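Local coordinates for ABC transporter periplasmic peptide-binding protein (PDB 4QFL) that binds dipeptides in the periplasm, here Ala-Phe, and probably hands them to an ABC transporter for uptake into the cell, at residues Gln311-Ala316 with Ser398-Ile403; Lys370-Ser375 with Ile403-Asn408; Met323-Tyr328 with Ala389-Glu394. All blocks are in the same frame, centred on the assembly; numbering follows the deposited sequence.

Interaction 1 of 3, residues Gln311-Ala316 with Ser398-Ile403; sequences QALVHA and SDLRKI
Leu-313 and Leu-400 meet methyl to methyl, their side chains crossing at about a right angle, where the C-terminal ends of helices 307-314 and 389-401 pack together. Both helices belong to the periplasmic binding protein fold, within the part that matches the family 5 solute-binding proteins. The contact is apolar and buried, and no direct hydrogen bond joins the two segments. In each leucine CG stands anti to the carbonyl carbon (chi1 -70° in Leu-313, -74° in Leu-400), and in each it is CD2 that makes the touch, the two methyl carbons lying 3.7 Å apart.

Ala-316 points its CB at 398-403 and is met by two branches coming from the same side. CD2 of Leu-400 lies 3.8 Å from Ala-316 CB, and CD1 of Ile-403 approaches the same CB to 3.7 Å. Leu-400 CD2 therefore serves both Leu-313 and Ala-316, while Ile-403 reaches the alanine with the tip of its longer branch. That branch begins with CG1 between the backbone N and the carbonyl carbon (chi1 60°) and runs on extended. The small methyl of Ala-316 lets the backbones come close, with the CA atoms of Ala-316 and Leu-400 6.0 Å apart. Trp-295 of strand 291-297 touches both leucines, and Leu-363 of helix 356-363 packs on Ala-312 and Ile-403.

At its polar margin the contact changes character. Asp-399 directs CB toward 311-316 and comes within 3.2 Å of Ala-316 O with it; its OD2 accepts a hydrogen bond from Asp-318 N. A water bridges the two backbones, donating to Ala-316 O at 3.1 Å and to Asp-399 O at 2.6 Å.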
loop_
_atom_site.group_PDB
_atom_site.type_symbol
_atom_site.label_atom_id
_atom_site.label_comp_id
_atom_site.label_asym_id
_atom_site.label_seq_id
_atom_site.Cartn_x
_atom_site.Cartn_y
_atom_site.Cartn_z
ATOM N N GLN A 311 17.575 -5.986 19.961
ATOM C CA GLN A 311 18.939 -5.953 19.443
ATOM C C GLN A 311 19.546 -7.358 19.377
ATOM O O GLN A 311 20.145 -7.742 18.374
ATOM C CB GLN A 311 19.802 -5.037 20.305
ATOM C CG GLN A 311 19.262 -3.627 20.393
ATOM C CD GLN A 311 19.947 -2.789 21.456
ATOM O OE1 GLN A 311 19.698 -1.590 21.562
ATOM N NE2 GLN A 311 20.812 -3.416 22.248
ATOM N N ALA A 312 19.379 -8.131 20.447
ATOM C CA ALA A 312 19.871 -9.501 20.468
ATOM C C ALA A 312 19.328 -10.349 19.304
ATOM O O ALA A 312 20.086 -11.062 18.654
ATOM C CB ALA A 312 19.567 -10.155 21.810
ATOM N N LEU A 313 18.033 -10.264 19.027
ATOM C CA LEU A 313 17.419 -11.104 18.002
ATOM C C LEU A 313 17.906 -10.782 16.582
ATOM O O LEU A 313 18.136 -11.677 15.767
ATOM C CB LEU A 313 15.896 -10.975 18.046
ATOM C CG LEU A 313 15.114 -11.568 19.219
ATOM C CD1 LEU A 313 13.728 -10.950 19.289
ATOM C CD2 LEU A 313 15.018 -13.080 19.112
ATOM N N VAL A 314 18.029 -9.495 16.290
ATOM C CA VAL A 314 18.455 -9.037 14.975
ATOM C C VAL A 314 19.845 -9.556 14.594
ATOM O O VAL A 314 20.070 -9.935 13.441
ATOM C CB VAL A 314 18.445 -7.498 14.885
ATOM C CG1 VAL A 314 19.189 -7.038 13.654
ATOM C CG2 VAL A 314 17.011 -6.972 14.876
ATOM N N HIS A 315 20.771 -9.570 15.556
ATOM C CA HIS A 315 22.152 -9.986 15.291
ATOM C C HIS A 315 22.270 -11.469 14.924
ATOM O O HIS A 315 23.302 -11.913 14.425
ATOM C CB HIS A 315 23.062 -9.663 16.485
ATOM C CG HIS A 315 23.459 -8.219 16.580
ATOM N ND1 HIS A 315 24.070 -7.542 15.546
ATOM C CD2 HIS A 315 23.353 -7.329 17.596
ATOM C CE1 HIS A 315 24.310 -6.296 15.914
ATOM N NE2 HIS A 315 23.885 -6.141 17.154
ATOM N N ALA A 316 21.209 -12.228 15.165
ATOM C CA ALA A 316 21.219 -13.660 14.913
ATOM C C ALA A 316 20.859 -13.989 13.468
ATOM O O ALA A 316 20.920 -15.149 13.055
ATOM C CB ALA A 316 20.260 -14.347 15.852
ATOM N N SER A 398 15.777 -21.344 11.742
ATOM C CA SER A 398 17.073 -21.992 11.876
ATOM C C SER A 398 18.115 -21.093 12.551
ATOM O O SER A 398 18.825 -21.527 13.460
ATOM C CB SER A 398 17.587 -22.436 10.506
ATOM O OG SER A 398 18.999 -22.611 10.528
ATOM N N ASP A 399 18.219 -19.845 12.104
ATOM C CA ASP A 399 19.203 -18.920 12.663
ATOM C C ASP A 399 19.037 -18.720 14.167
ATOM O O ASP A 399 20.026 -18.714 14.901
ATOM C CB ASP A 399 19.139 -17.553 11.979
ATOM C CG ASP A 399 19.815 -17.541 10.628
ATOM O OD1 ASP A 399 20.577 -18.485 10.333
ATOM O OD2 ASP A 399 19.589 -16.578 9.863
ATOM N N LEU A 400 17.792 -18.534 14.613
ATOM C CA LEU A 400 17.501 -18.182 16.005
ATOM C C LEU A 400 17.606 -19.374 16.941
ATOM O O LEU A 400 18.015 -19.229 18.091
ATOM C CB LEU A 400 16.113 -17.561 16.124
ATOM C CG LEU A 400 15.998 -16.131 15.602
ATOM C CD1 LEU A 400 14.545 -15.751 15.369
ATOM C CD2 LEU A 400 16.661 -15.154 16.545
ATOM N N ARG A 401 17.219 -20.547 16.451
ATOM C CA ARG A 401 17.390 -21.777 17.208
ATOM C C ARG A 401 18.826 -21.880 17.724
ATOM O O ARG A 401 19.073 -22.437 18.799
ATOM C CB ARG A 401 17.053 -22.996 16.341
ATOM C CG ARG A 401 17.113 -24.332 17.078
ATOM C CD ARG A 401 16.927 -25.509 16.129
ATOM N NE ARG A 401 17.041 -26.796 16.813
ATOM C CZ ARG A 401 16.009 -27.584 17.115
ATOM N NH1 ARG A 401 14.773 -27.224 16.788
ATOM N NH2 ARG A 401 16.210 -28.739 17.742
ATOM N N LYS A 402 19.766 -21.325 16.961
ATOM C CA LYS A 402 21.195 -21.467 17.259
ATOM C C LYS A 402 21.670 -20.639 18.457
ATOM O O LYS A 402 22.659 -20.986 19.119
ATOM C CB LYS A 402 22.040 -21.170 16.020
ATOM C CG LYS A 402 21.889 -22.213 14.923
ATOM C CD LYS A 402 22.752 -21.872 13.723
ATOM C CE LYS A 402 22.492 -22.837 12.583
ATOM N NZ LYS A 402 23.235 -22.446 11.353
ATOM N N ILE A 403 20.974 -19.542 18.733
ATOM C CA ILE A 403 21.217 -18.801 19.954
ATOM C C ILE A 403 20.188 -19.211 20.989
ATOM O O ILE A 403 20.140 -18.646 22.079
ATOM C CB ILE A 403 21.125 -17.295 19.742
ATOM C CG1 ILE A 403 19.735 -16.913 19.232
ATOM C CG2 ILE A 403 22.193 -16.841 18.783
ATOM C CD1 ILE A 403 19.476 -15.427 19.276
HETATM O O HOH W 1 22.313 -17.539 14.418
#

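Interaction 2 of 3, residues Lys370-Ser375 with Ile403-Asn408; sequences KGFDMS and IGVNVN
Asp-373 to Ser-375 and Asn-406 to Asn-408 run side by side as neighbouring parallel strands, partly buried, at the start of strands 373-378 and 406-410, with Phe-372 and Val-405 leading into them. Three backbone hydrogen bonds hold the register: Asn-406 N to Phe-372 O (3.0 Å), Met-374 N to Asn-406 O (3.0 Å) and Asn-408 N to Met-374 O (2.9 Å). Asn-406 thus both donates and accepts, bonding to the residues on each side of its partner Asp-373, as a parallel pair requires. The first of these donors lies in the plane of the Phe-372 carbonyl, whereas Met-374 N stands 36° above that of Asn-406.

The strands are the two arms of a beta-alpha-beta unit whose connection is helix 389-401. That helix ends in a Schellman motif at Gly-404, where positive phi turns the chain toward the second strand. Leu-400 of the helix covers Val-405 and Val-407.

On this helix-covered face, Met-374 CG lies 3.7 Å from Val-405 CG1 and beside Val-407 CG2, the methionine and Val-407 pointing the same way. The Phe-372 ring runs alongside Val-405: CE1 meets CG1 at 3.6 Å, while CG2 sits over one ring face, offset toward the rim. Phe-372 CG lies between the backbone N and the carbonyl carbon (chi1 49°), and Leu-313 and Leu-363 also touch the ring. On the other face, among Asp-373, Asn-406 and Ser-375, the exposed Asp-373 carboxylate and Asn-406 amide come close with their planes 77° apart, Asn-406 ND2 lying 2.9 Å from Asp-373 OD2.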
loop_
_atom_site.group_PDB
_atom_site.type_symbol
_atom_site.label_atom_id
_atom_site.label_comp_id
_atom_site.label_asym_id
_atom_site.label_seq_id
_atom_site.Cartn_x
_atom_site.Cartn_y
_atom_site.Cartn_z
ATOM N N LYS A 370 18.680 -19.351 28.745
ATOM C CA LYS A 370 17.990 -20.481 28.145
ATOM C C LYS A 370 17.117 -19.965 27.019
ATOM O O LYS A 370 16.321 -20.709 26.445
ATOM C CB LYS A 370 17.133 -21.212 29.179
ATOM C CG LYS A 370 17.582 -22.642 29.498
ATOM C CD LYS A 370 18.811 -22.672 30.401
ATOM C CE LYS A 370 20.094 -22.357 29.636
ATOM N NZ LYS A 370 21.279 -22.253 30.541
ATOM N N GLY A 371 17.269 -18.679 26.715
ATOM C CA GLY A 371 16.480 -18.036 25.681
ATOM C C GLY A 371 14.990 -18.179 25.928
ATOM O O GLY A 371 14.552 -18.356 27.064
ATOM N N PHE A 372 14.209 -18.113 24.855
ATOM C CA PHE A 372 12.758 -18.135 24.968
ATOM C C PHE A 372 12.116 -18.637 23.689
ATOM O O PHE A 372 12.803 -18.956 22.725
ATOM C CB PHE A 372 12.230 -16.729 25.279
ATOM C CG PHE A 372 12.791 -15.663 24.382
ATOM C CD1 PHE A 372 12.237 -15.425 23.133
ATOM C CD2 PHE A 372 13.883 -14.905 24.781
ATOM C CE1 PHE A 372 12.757 -14.451 22.304
ATOM C CE2 PHE A 372 14.410 -13.928 23.956
ATOM C CZ PHE A 372 13.846 -13.699 22.714
ATOM N N ASP A 373 10.789 -18.700 23.701
ATOM C CA ASP A 373 9.997 -18.996 22.516
ATOM C C ASP A 373 9.419 -17.708 21.921
ATOM O O ASP A 373 9.131 -16.754 22.640
ATOM C CB ASP A 373 8.844 -19.932 22.874
ATOM C CG ASP A 373 9.304 -21.346 23.168
ATOM O OD1 ASP A 373 10.526 -21.565 23.308
ATOM O OD2 ASP A 373 8.433 -22.237 23.253
ATOM N N MET A 374 9.239 -17.684 20.604
ATOM C CA MET A 374 8.541 -16.573 19.981
ATOM C C MET A 374 7.881 -17.015 18.691
ATOM O O MET A 374 8.253 -18.038 18.106
ATOM C CB MET A 374 9.502 -15.427 19.682
ATOM C CG MET A 374 10.560 -15.757 18.642
ATOM S SD MET A 374 11.628 -14.349 18.329
ATOM C CE MET A 374 10.436 -13.140 17.741
ATOM N N SER A 375 6.899 -16.235 18.248
ATOM C CA SER A 375 6.313 -16.436 16.939
ATOM C C SER A 375 6.923 -15.449 15.943
ATOM O O SER A 375 7.345 -14.340 16.299
ATOM C CB SER A 375 4.781 -16.322 16.974
ATOM O OG SER A 375 4.336 -15.038 17.413
ATOM N N ILE A 403 20.974 -19.542 18.733
ATOM C CA ILE A 403 21.217 -18.801 19.954
ATOM C C ILE A 403 20.188 -19.211 20.989
ATOM O O ILE A 403 20.140 -18.646 22.079
ATOM C CB ILE A 403 21.125 -17.295 19.742
ATOM C CG1 ILE A 403 19.735 -16.913 19.232
ATOM C CG2 ILE A 403 22.193 -16.841 18.783
ATOM C CD1 ILE A 403 19.476 -15.427 19.276
ATOM N N GLY A 404 19.350 -20.181 20.637
ATOM C CA GLY A 404 18.412 -20.750 21.582
ATOM C C GLY A 404 17.033 -20.121 21.607
ATOM O O GLY A 404 16.286 -20.285 22.582
ATOM N N VAL A 405 16.683 -19.405 20.542
ATOM C CA VAL A 405 15.322 -18.892 20.413
ATOM C C VAL A 405 14.468 -19.807 19.540
ATOM O O VAL A 405 14.775 -20.044 18.368
ATOM C CB VAL A 405 15.283 -17.453 19.883
ATOM C CG1 VAL A 405 13.840 -16.940 19.867
ATOM C CG2 VAL A 405 16.154 -16.562 20.741
ATOM N N ASN A 406 13.399 -20.318 20.141
ATOM C CA ASN A 406 12.530 -21.317 19.540
ATOM C C ASN A 406 11.391 -20.637 18.808
ATOM O O ASN A 406 10.416 -20.198 19.413
ATOM C CB ASN A 406 12.012 -22.274 20.632
ATOM C CG ASN A 406 10.882 -23.182 20.157
ATOM O OD1 ASN A 406 10.917 -23.738 19.053
ATOM N ND2 ASN A 406 9.867 -23.343 21.004
ATOM N N VAL A 407 11.534 -20.528 17.494
ATOM C CA VAL A 407 10.540 -19.846 16.681
ATOM C C VAL A 407 9.438 -20.789 16.222
ATOM O O VAL A 407 9.702 -21.887 15.729
ATOM C CB VAL A 407 11.176 -19.199 15.430
ATOM C CG1 VAL A 407 10.097 -18.640 14.530
ATOM C CG2 VAL A 407 12.159 -18.119 15.824
ATOM N N ASN A 408 8.196 -20.356 16.380
ATOM C CA ASN A 408 7.100 -21.015 15.703
ATOM C C ASN A 408 6.571 -20.061 14.639
ATOM O O ASN A 408 6.499 -18.854 14.861
ATOM C CB ASN A 408 6.010 -21.402 16.690
ATOM C CG ASN A 408 5.286 -20.200 17.249
ATOM O OD1 ASN A 408 5.871 -19.378 17.954
ATOM N ND2 ASN A 408 4.001 -20.091 16.943
#

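Interaction 3 of 3, residues Met323-Tyr328 with Ala389-Glu394; sequences MQAVYY and ARKMAE
Met-392 reaches from helix 389-401 to Val-326 and Tyr-327 in 323-328, at the end of helix 319-325. Its CB begins the contact, lying 3.8 Å from CG2 of Val-326. From there CG stands anti to the backbone N (chi1 -174°) and the chain runs straight on to SD, before a bend at chi3 (-59°) turns the terminal methyl toward the tyrosine. That CE gathers the closest contacts: it is 3.4 Å from Tyr-327 CE1, 3.5 Å from the phenol oxygen OH of Tyr-327, and 3.7 Å from CG1 of Val-326. The methionine crosses Val-326 at about a right angle. Of the two valine methyls, CG2 lies near the methionine CB and CG1 at its CE. Toward the ring its approach is oblique.

Beside Met-392, Lys-391 lays its aliphatic chain against the same segment. Its CG is 4.0 Å from Val-326 CG2, and its CE reaches Ala-325 CB at 4.1 Å.

This is helix-to-turn packing in the binding-protein fold: Val-326 also touches Asn-386 and Leu-395, and Ala-393, on the same helix, packs against strand 373-378. The Tyr-327 hydroxyl is hydrogen-bonded to the backbone O of Tyr-385, a residue of the pocket of the bound phenylalanine, although the side chain of Tyr-327 is about 11 Å from that ligand. No hydrogen bond crosses between the two segments; their cohesion rests on dispersion between methyl, methylene and aromatic groups, while the polar tip of the tyrosine is satisfied by the loop just before the helix.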
loop_
_atom_site.group_PDB
_atom_site.type_symbol
_atom_site.label_atom_id
_atom_site.label_comp_id
_atom_site.label_asym_id
_atom_site.label_seq_id
_atom_site.Cartn_x
_atom_site.Cartn_y
_atom_site.Cartn_z
ATOM N N MET A 323 19.198 -12.785 1.269
ATOM C CA MET A 323 19.359 -12.076 -0.007
ATOM C C MET A 323 19.466 -13.028 -1.191
ATOM O O MET A 323 19.135 -12.675 -2.321
ATOM C CB MET A 323 20.563 -11.137 0.034
ATOM C CG MET A 323 20.424 -10.007 1.056
ATOM S SD MET A 323 18.791 -9.206 1.069
ATOM C CE MET A 323 18.786 -8.306 -0.471
ATOM N N GLN A 324 19.925 -14.242 -0.928
ATOM C CA GLN A 324 20.046 -15.236 -1.979
ATOM C C GLN A 324 18.900 -16.228 -1.962
ATOM O O GLN A 324 18.242 -16.424 -2.971
ATOM C CB GLN A 324 21.396 -15.962 -1.907
ATOM C CG GLN A 324 22.533 -15.218 -2.616
ATOM C CD GLN A 324 22.631 -13.752 -2.191
ATOM O OE1 GLN A 324 22.228 -12.852 -2.934
ATOM N NE2 GLN A 324 23.169 -13.509 -0.988
ATOM N N ALA A 325 18.661 -16.856 -0.820
ATOM C CA ALA A 325 17.628 -17.876 -0.740
ATOM C C ALA A 325 16.238 -17.328 -1.014
ATOM O O ALA A 325 15.434 -17.990 -1.642
ATOM C CB ALA A 325 17.664 -18.569 0.614
ATOM N N VAL A 326 15.958 -16.122 -0.520
ATOM C CA VAL A 326 14.636 -15.519 -0.671
ATOM C C VAL A 326 14.571 -14.589 -1.865
ATOM O O VAL A 326 13.721 -14.756 -2.726
ATOM C CB VAL A 326 14.188 -14.739 0.589
ATOM C CG1 VAL A 326 12.818 -14.109 0.372
ATOM C CG2 VAL A 326 14.143 -15.665 1.794
ATOM N N TYR A 327 15.467 -13.607 -1.911
ATOM C CA TYR A 327 15.386 -12.570 -2.935
ATOM C C TYR A 327 16.062 -12.962 -4.227
ATOM O O TYR A 327 16.032 -12.202 -5.199
ATOM C CB TYR A 327 15.932 -11.241 -2.424
ATOM C CG TYR A 327 15.062 -10.641 -1.347
ATOM C CD1 TYR A 327 15.191 -11.039 -0.028
ATOM C CD2 TYR A 327 14.095 -9.694 -1.655
ATOM C CE1 TYR A 327 14.387 -10.500 0.966
ATOM C CE2 TYR A 327 13.294 -9.148 -0.673
ATOM C CZ TYR A 327 13.444 -9.560 0.636
ATOM O OH TYR A 327 12.648 -9.035 1.615
ATOM N N TYR A 328 16.666 -14.148 -4.237
ATOM C CA TYR A 328 17.284 -14.682 -5.447
ATOM C C TYR A 328 18.300 -13.718 -6.052
ATOM O O TYR A 328 18.503 -13.707 -7.265
ATOM C CB TYR A 328 16.208 -15.041 -6.481
ATOM C CG TYR A 328 15.602 -16.406 -6.282
ATOM C CD1 TYR A 328 14.894 -16.723 -5.128
ATOM C CD2 TYR A 328 15.737 -17.384 -7.248
ATOM C CE1 TYR A 328 14.348 -17.980 -4.950
ATOM C CE2 TYR A 328 15.192 -18.645 -7.074
ATOM C CZ TYR A 328 14.500 -18.938 -5.926
ATOM O OH TYR A 328 13.964 -20.198 -5.773
ATOM N N ALA A 389 7.818 -14.890 2.325
ATOM C CA ALA A 389 7.902 -14.662 3.764
ATOM C C ALA A 389 8.076 -15.977 4.508
ATOM O O ALA A 389 8.764 -16.031 5.523
ATOM C CB ALA A 389 6.668 -13.937 4.258
ATOM N N ARG A 390 7.461 -17.034 3.981
ATOM C CA ARG A 390 7.520 -18.369 4.577
ATOM C C ARG A 390 8.945 -18.870 4.596
ATOM O O ARG A 390 9.449 -19.275 5.635
ATOM C CB ARG A 390 6.698 -19.344 3.750
ATOM C CG ARG A 390 5.499 -19.924 4.442
ATOM C CD ARG A 390 5.837 -21.066 5.395
ATOM N NE ARG A 390 4.602 -21.547 6.024
ATOM C CZ ARG A 390 4.533 -22.244 7.155
ATOM N NH1 ARG A 390 5.635 -22.572 7.818
ATOM N NH2 ARG A 390 3.349 -22.611 7.626
ATOM N N LYS A 391 9.575 -18.876 3.424
ATOM C CA LYS A 391 10.971 -19.282 3.294
ATOM C C LYS A 391 11.852 -18.427 4.197
ATOM O O LYS A 391 12.739 -18.936 4.884
ATOM C CB LYS A 391 11.419 -19.140 1.844
ATOM C CG LYS A 391 12.875 -19.441 1.573
ATOM C CD LYS A 391 13.184 -20.917 1.700
ATOM C CE LYS A 391 14.550 -21.263 1.085
ATOM N NZ LYS A 391 15.244 -22.424 1.756
ATOM N N MET A 392 11.607 -17.121 4.197
ATOM C CA MET A 392 12.362 -16.227 5.058
ATOM C C MET A 392 12.185 -16.578 6.533
ATOM O O MET A 392 13.144 -16.549 7.299
ATOM C CB MET A 392 11.962 -14.775 4.824
ATOM C CG MET A 392 12.820 -13.801 5.589
ATOM S SD MET A 392 12.423 -12.085 5.242
ATOM C CE MET A 392 12.692 -12.013 3.473
ATOM N N ALA A 393 10.963 -16.897 6.934
ATOM C CA ALA A 393 10.687 -17.227 8.327
ATOM C C ALA A 393 11.353 -18.546 8.731
ATOM O O ALA A 393 11.805 -18.706 9.867
ATOM C CB ALA A 393 9.176 -17.277 8.585
ATOM N N GLU A 394 11.416 -19.486 7.794
ATOM C CA GLU A 394 12.100 -20.743 8.042
ATOM C C GLU A 394 13.615 -20.546 8.174
ATOM O O GLU A 394 14.256 -21.176 9.013
ATOM C CB GLU A 394 11.767 -21.766 6.952
ATOM C CG GLU A 394 10.304 -22.198 6.966
ATOM C CD GLU A 394 9.877 -22.923 5.693
ATOM O OE1 GLU A 394 10.676 -23.020 4.735
ATOM O OE2 GLU A 394 8.727 -23.396 5.656
#

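How the interactions relate
Of the elements involved, helix 307-314 comes first from the N terminus, then helix 319-325, strand 373-378, helix 389-401 and strand 406-410. Interaction 1 closes the longest loop, from 311-316 to 398-403, and interaction 3 lies wholly within it, joining 323-328 to the start of the same long helix. Interaction 2 closes a shorter loop, 370-375 to 403-408, and crosses both of the others. Interactions 1 and 2 share Ile-403 and touch directly, Leu-313 CD2 packing on Met-374 SD at 3.7 Å; interaction 3 sits about 16 Å from interaction 1, centre to centre. Together they fix helix 389-401 to both earlier helices and join the strands on either side of it in sequence.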